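PDB 2CWP: MetRS related protein from Pyrococcus horikoshii, which probably binds tRNA through an OB-fold domain of the kind found in methionyl-tRNA synthetases. Local coordinates for residues Tyr7-Asp10 and Glu11-Phe15; Gln55-Pro58 and Glu59-Glu62. All coordinates share one frame; numbering follows the deposited sequence.

Interaction 1: Tyr7-Asp10 and Glu11-Phe15; sequences YDVD and EFWKF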
ATOM      1  N   TYR A   7      -0.188  -9.379  21.851  1.00 47.67           N
ATOM      2  CA  TYR A   7       0.057  -7.965  22.098  1.00 44.79           C
ATOM      3  C   TYR A   7      -1.170  -7.196  22.545  1.00 45.35           C
ATOM      4  O   TYR A   7      -2.288  -7.701  22.516  1.00 44.35           O
ATOM      5  CB  TYR A   7       0.658  -7.311  20.857  1.00 48.01           C
ATOM      6  CG  TYR A   7       1.985  -7.906  20.452  1.00 53.87           C
ATOM      7  CD1 TYR A   7       2.067  -9.207  19.943  1.00 56.22           C
ATOM      8  CD2 TYR A   7       3.165  -7.186  20.608  1.00 55.59           C
ATOM      9  CE1 TYR A   7       3.293  -9.773  19.603  1.00 58.86           C
ATOM     10  CE2 TYR A   7       4.395  -7.741  20.274  1.00 61.35           C
ATOM     11  CZ  TYR A   7       4.454  -9.035  19.772  1.00 62.01           C
ATOM     12  OH  TYR A   7       5.674  -9.583  19.451  1.00 67.34           O
ATOM     13  N   ASP A   8      -0.945  -5.961  22.969  1.00 44.25           N
ATOM     14  CA  ASP A   8      -2.019  -5.119  23.437  1.00 48.49           C
ATOM     15  C   ASP A   8      -2.521  -4.219  22.308  1.00 48.52           C
ATOM     16  O   ASP A   8      -1.742  -3.752  21.479  1.00 41.66           O
ATOM     17  CB  ASP A   8      -1.527  -4.287  24.617  1.00 57.05           C
ATOM     18  CG  ASP A   8      -2.629  -3.472  25.248  1.00 68.63           C
ATOM     19  OD1 ASP A   8      -3.066  -2.476  24.629  1.00 72.27           O
ATOM     20  OD2 ASP A   8      -3.067  -3.838  26.360  1.00 75.64           O
ATOM     21  N   VAL A   9      -3.831  -3.988  22.296  1.00 49.70           N
ATOM     22  CA  VAL A   9      -4.487  -3.167  21.283  1.00 51.52           C
ATOM     23  C   VAL A   9      -3.855  -1.794  21.099  1.00 51.66           C
ATOM     24  O   VAL A   9      -3.677  -1.335  19.975  1.00 51.28           O
ATOM     25  CB  VAL A   9      -5.970  -2.953  21.629  1.00 52.48           C
ATOM     26  CG1 VAL A   9      -6.664  -2.222  20.505  1.00 53.36           C
ATOM     27  CG2 VAL A   9      -6.637  -4.278  21.886  1.00 58.45           C
ATOM     28  N   ASP A  10      -3.524  -1.129  22.202  1.00 54.79           N
ATOM     29  CA  ASP A  10      -2.926   0.203  22.117  1.00 51.77           C
ATOM     30  C   ASP A  10      -1.623   0.140  21.334  1.00 49.23           C
ATOM     31  O   ASP A  10      -1.244   1.096  20.651  1.00 47.69           O
ATOM     32  CB  ASP A  10      -2.676   0.776  23.512  1.00 49.63           C
ATOM     33  CG  ASP A  10      -3.929   0.785  24.371  1.00 56.97           C
ATOM     34  OD1 ASP A  10      -4.266  -0.268  24.964  1.00 57.29           O
ATOM     35  OD2 ASP A  10      -4.586   1.846  24.448  1.00 61.43           O
ATOM     36  N   GLU A  11      -0.942  -0.997  21.427  1.00 44.68           N
ATOM     37  CA  GLU A  11       0.304  -1.167  20.703  1.00 46.28           C
ATOM     38  C   GLU A  11      -0.020  -1.202  19.202  1.00 44.29           C
ATOM     39  O   GLU A  11       0.693  -0.617  18.394  1.00 46.96           O
ATOM     40  CB  GLU A  11       0.984  -2.465  21.126  1.00 49.60           C
ATOM     41  CG  GLU A  11       2.418  -2.581  20.658  1.00 60.60           C
ATOM     42  CD  GLU A  11       3.371  -1.708  21.457  1.00 62.18           C
ATOM     43  OE1 GLU A  11       2.906  -0.985  22.368  1.00 63.00           O
ATOM     44  OE2 GLU A  11       4.591  -1.752  21.177  1.00 62.90           O
ATOM     45  N   PHE A  12      -1.101  -1.888  18.835  1.00 40.58           N
ATOM     46  CA  PHE A  12      -1.515  -1.977  17.427  1.00 35.51           C
ATOM     47  C   PHE A  12      -1.895  -0.580  16.946  1.00 36.22           C
ATOM     48  O   PHE A  12      -1.437  -0.126  15.888  1.00 28.68           O
ATOM     49  CB  PHE A  12      -2.725  -2.921  17.297  1.00 36.24           C
ATOM     50  CG  PHE A  12      -3.243  -3.095  15.882  1.00 29.55           C
ATOM     51  CD1 PHE A  12      -2.423  -3.587  14.869  1.00 32.27           C
ATOM     52  CD2 PHE A  12      -4.574  -2.812  15.581  1.00 32.19           C
ATOM     53  CE1 PHE A  12      -2.926  -3.797  13.572  1.00 34.96           C
ATOM     54  CE2 PHE A  12      -5.090  -3.015  14.292  1.00 28.79           C
ATOM     55  CZ  PHE A  12      -4.263  -3.508  13.289  1.00 28.47           C
ATOM     56  N   TRP A  13      -2.715   0.093  17.757  1.00 29.28           N
ATOM     57  CA  TRP A  13      -3.219   1.433  17.477  1.00 36.93           C
ATOM     58  C   TRP A  13      -2.155   2.478  17.150  1.00 37.21           C
ATOM     59  O   TRP A  13      -2.476   3.524  16.592  1.00 37.09           O
ATOM     60  CB  TRP A  13      -4.039   1.958  18.665  1.00 44.91           C
ATOM     61  CG  TRP A  13      -5.390   1.320  18.920  1.00 48.67           C
ATOM     62  CD1 TRP A  13      -6.107   1.377  20.088  1.00 52.55           C
ATOM     63  CD2 TRP A  13      -6.209   0.606  17.990  1.00 49.12           C
ATOM     64  NE1 TRP A  13      -7.316   0.748  19.941  1.00 43.98           N
ATOM     65  CE2 TRP A  13      -7.407   0.266  18.663  1.00 49.68           C
ATOM     66  CE3 TRP A  13      -6.053   0.221  16.655  1.00 52.17           C
ATOM     67  CZ2 TRP A  13      -8.439  -0.438  18.045  1.00 49.05           C
ATOM     68  CZ3 TRP A  13      -7.083  -0.477  16.043  1.00 54.63           C
ATOM     69  CH2 TRP A  13      -8.261  -0.798  16.740  1.00 54.28           C
ATOM     70  N   LYS A  14      -0.899   2.231  17.510  1.00 36.75           N
ATOM     71  CA  LYS A  14       0.120   3.228  17.208  1.00 38.26           C
ATOM     72  C   LYS A  14       0.430   3.251  15.711  1.00 36.84           C
ATOM     73  O   LYS A  14       0.873   4.265  15.186  1.00 37.11           O
ATOM     74  CB  LYS A  14       1.396   2.985  18.023  1.00 40.52           C
ATOM     75  CG  LYS A  14       2.104   1.686  17.729  1.00 41.98           C
ATOM     76  CD  LYS A  14       3.298   1.513  18.644  1.00 51.64           C
ATOM     77  CE  LYS A  14       4.021   0.216  18.348  1.00 63.07           C
ATOM     78  NZ  LYS A  14       5.342   0.134  19.030  1.00 66.63           N
ATOM     79  N   PHE A  15       0.213   2.132  15.027  1.00 32.65           N
ATOM     80  CA  PHE A  15       0.453   2.098  13.594  1.00 30.18           C
ATOM     81  C   PHE A  15      -0.748   2.742  12.915  1.00 35.72           C
ATOM     82  O   PHE A  15      -1.894   2.591  13.369  1.00 27.80           O
ATOM     83  CB  PHE A  15       0.654   0.665  13.108  1.00 28.36           C
ATOM     84  CG  PHE A  15       1.933   0.052  13.592  1.00 37.06           C
ATOM     85  CD1 PHE A  15       2.032  -0.451  14.886  1.00 43.87           C
ATOM     86  CD2 PHE A  15       3.065   0.049  12.782  1.00 36.43           C
ATOM     87  CE1 PHE A  15       3.241  -0.943  15.366  1.00 42.02           C
ATOM     88  CE2 PHE A  15       4.272  -0.439  13.251  1.00 37.54           C
ATOM     89  CZ  PHE A  15       4.362  -0.935  14.545  1.00 43.20           C
TER
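V9 and W13 lie alongside each other on the short helix 9-13, one turn apart, with methyl CG1 of V9 over one face of the indole. With CG1 swung opposite the backbone N (chi1 -174°), the methyl sits above the five-membered ring, a CH-pi contact; carbons are modelled too close here, and the exact spacing is doubtful. The valine methyl offers C-H groups to the broad, flat indole face, which can receive them. The same residues are joined through the backbone: W13 N donates to V9 O at 2.8 Å in an almost straight bond. D8 is the N-cap. Its carboxylate reaches forward, CG anti to the backbone N (chi1 -175°), and OD1 accepts from D10 N at 2.8 Å through its anti lone pair; a short acid suits a place where helix N-H groups lack carbonyl partners. D8 O in turn takes F12 N at 3.3 Å and, weakly, E11 N. K14 NZ forms a salt bridge with E11 OE2 at 3.0 Å, coming at it from above the carboxylate plane; the glutamate bends at chi2 while the lysine runs straight beyond CG. W13 also meets the ring of W112, and W13 O hydrogen-bonds R110. Held mainly by backbone bonds, an N-cap and a surface ion pair, this single turn owes little to burial, and at its start the D8 acceptor stands in for a missing carbonyl.

Interaction 2: Gln55-Pro58 and Glu59-Glu62; sequences QIPP and EELE
P58 opens a 3-10 turn in which its carbonyl meets L61 and that of P57 meets E60: P58 O accepts from L61 N at 3.0 Å and, more weakly, from E62 N, while P57 O takes E60 N at 3.0 Å. Prolines suit the start of such a turn, since their nitrogens have no hydrogen to offer and their fixed phi angles preset the bend. The ring of P57 lies against two glutamates. E59 has its CG wedged between the backbone N and carbonyl carbon (chi1 67°) and folds back at chi2, which brings OE1 to 3.4 Å from P57 CB. This 3-10 turn lies between strands 45-50 and 65-69, where OB folds commonly carry a helix. E60, extended beyond CG, lays its carboxylate by the same ring, OE2 3.3 Å from P57 CG, while its OE1 comes to 3.7 Å from I56 CG2, the two side chains crossing at about a right angle. An alanine here removes the carboxylate, which would probably open a gap beside P57 CG and CD and the I56 methyl. L61 and I56, apolar and buried, turn inward onto L98, and P58 packs on I35.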
ATOM      1  N   GLN A  55       2.893 -10.746 -10.021  1.00 29.21           N
ATOM      2  CA  GLN A  55       1.582 -11.354  -9.834  1.00 26.26           C
ATOM      3  C   GLN A  55       0.432 -10.404 -10.127  1.00 27.21           C
ATOM      4  O   GLN A  55      -0.609 -10.828 -10.600  1.00 27.43           O
ATOM      5  CB  GLN A  55       1.423 -11.847  -8.399  1.00 23.04           C
ATOM      6  CG  GLN A  55       2.352 -12.971  -8.014  1.00 29.47           C
ATOM      7  CD  GLN A  55       1.927 -13.603  -6.707  1.00 31.01           C
ATOM      8  OE1 GLN A  55       0.773 -14.013  -6.561  1.00 22.41           O
ATOM      9  NE2 GLN A  55       2.850 -13.675  -5.743  1.00 21.40           N
ATOM     10  N   ILE A  56       0.626  -9.122  -9.830  1.00 28.63           N
ATOM     11  CA  ILE A  56      -0.418  -8.116 -10.018  1.00 30.93           C
ATOM     12  C   ILE A  56       0.045  -6.963 -10.901  1.00 30.57           C
ATOM     13  O   ILE A  56       0.868  -6.154 -10.485  1.00 37.63           O
ATOM     14  CB  ILE A  56      -0.853  -7.515  -8.653  1.00 27.86           C
ATOM     15  CG1 ILE A  56      -1.275  -8.623  -7.681  1.00 28.21           C
ATOM     16  CG2 ILE A  56      -1.974  -6.516  -8.869  1.00 23.72           C
ATOM     17  CD1 ILE A  56      -2.563  -9.345  -8.072  1.00 40.88           C
ATOM     18  N   PRO A  57      -0.496  -6.853 -12.123  1.00 30.12           N
ATOM     19  CA  PRO A  57      -0.074  -5.757 -12.998  1.00 26.97           C
ATOM     20  C   PRO A  57      -0.523  -4.388 -12.483  1.00 26.89           C
ATOM     21  O   PRO A  57      -1.539  -4.270 -11.801  1.00 31.58           O
ATOM     22  CB  PRO A  57      -0.712  -6.120 -14.338  1.00 27.57           C
ATOM     23  CG  PRO A  57      -1.986  -6.776 -13.912  1.00 31.18           C
ATOM     24  CD  PRO A  57      -1.522  -7.681 -12.777  1.00 28.79           C
ATOM     25  N   PRO A  58       0.234  -3.334 -12.820  1.00 26.64           N
ATOM     26  CA  PRO A  58      -0.014  -1.940 -12.431  1.00 27.59           C
ATOM     27  C   PRO A  58      -1.427  -1.430 -12.715  1.00 28.71           C
ATOM     28  O   PRO A  58      -2.006  -0.715 -11.892  1.00 28.04           O
ATOM     29  CB  PRO A  58       1.038  -1.163 -13.225  1.00 26.89           C
ATOM     30  CG  PRO A  58       2.146  -2.144 -13.370  1.00 30.49           C
ATOM     31  CD  PRO A  58       1.431  -3.431 -13.678  1.00 27.64           C
ATOM     32  N   GLU A  59      -1.978  -1.797 -13.868  1.00 24.02           N
ATOM     33  CA  GLU A  59      -3.310  -1.348 -14.232  1.00 30.43           C
ATOM     34  C   GLU A  59      -4.416  -1.906 -13.330  1.00 31.35           C
ATOM     35  O   GLU A  59      -5.552  -1.428 -13.359  1.00 30.15           O
ATOM     36  CB  GLU A  59      -3.614  -1.651 -15.719  1.00 33.34           C
ATOM     37  CG  GLU A  59      -3.734  -3.117 -16.114  1.00 33.16           C
ATOM     38  CD  GLU A  59      -2.397  -3.768 -16.502  1.00 35.06           C
ATOM     39  OE1 GLU A  59      -2.436  -4.905 -17.030  1.00 26.06           O
ATOM     40  OE2 GLU A  59      -1.323  -3.154 -16.282  1.00 32.35           O
ATOM     41  N   GLU A  60      -4.098  -2.911 -12.522  1.00 28.32           N
ATOM     42  CA  GLU A  60      -5.105  -3.445 -11.621  1.00 25.32           C
ATOM     43  C   GLU A  60      -5.180  -2.628 -10.317  1.00 29.16           C
ATOM     44  O   GLU A  60      -6.075  -2.836  -9.495  1.00 33.09           O
ATOM     45  CB  GLU A  60      -4.820  -4.922 -11.331  1.00 28.36           C
ATOM     46  CG  GLU A  60      -5.397  -5.844 -12.399  1.00 33.33           C
ATOM     47  CD  GLU A  60      -4.956  -7.285 -12.251  1.00 41.12           C
ATOM     48  OE1 GLU A  60      -4.631  -7.694 -11.116  1.00 45.96           O
ATOM     49  OE2 GLU A  60      -4.946  -8.014 -13.271  1.00 45.91           O
ATOM     50  N   LEU A  61      -4.262  -1.675 -10.144  1.00 26.98           N
ATOM     51  CA  LEU A  61      -4.244  -0.840  -8.934  1.00 27.76           C
ATOM     52  C   LEU A  61      -4.719   0.583  -9.209  1.00 26.59           C
ATOM     53  O   LEU A  61      -5.399   1.187  -8.392  1.00 30.88           O
ATOM     54  CB  LEU A  61      -2.837  -0.797  -8.346  1.00 19.06           C
ATOM     55  CG  LEU A  61      -2.273  -2.146  -7.888  1.00 28.23           C
ATOM     56  CD1 LEU A  61      -0.865  -2.321  -8.416  1.00 28.95           C
ATOM     57  CD2 LEU A  61      -2.293  -2.220  -6.383  1.00 27.75           C
ATOM     58  N   GLU A  62      -4.352   1.112 -10.368  1.00 30.98           N
ATOM     59  CA  GLU A  62      -4.742   2.460 -10.753  1.00 30.50           C
ATOM     60  C   GLU A  62      -6.232   2.680 -10.704  1.00 26.06           C
ATOM     61  O   GLU A  62      -6.996   1.889 -11.234  1.00 28.88           O
ATOM     62  CB  GLU A  62      -4.273   2.784 -12.166  1.00 34.45           C
ATOM     63  CG  GLU A  62      -2.829   3.156 -12.256  1.00 44.78           C
ATOM     64  CD  GLU A  62      -2.565   4.165 -13.357  1.00 36.50           C
ATOM     65  OE1 GLU A  62      -1.384   4.474 -13.585  1.00 49.18           O
ATOM     66  OE2 GLU A  62      -3.528   4.645 -13.985  1.00 40.07           O
TER

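Interaction 1 comes first along the chain, on helix 9-13 ahead of strand 17-27; interaction 2 follows in the loop between strands 45-50 and 65-69. Their centres are about 31 Å apart, on opposite sides of the centre of the chain, and their nearest atoms stay about 20 Å apart without touching. The curled antiparallel sheet lies between them. Strand 17-27 relates to both: it follows residues 7-15 in the chain, and its K24, A25 and K27 meet residues 55-62. Residues 7-15 thus join the sheet through R110 of strand 110-111, which pairs with strand 17-27, while the 3-10 turn packs on strands 17-27 and 35-40.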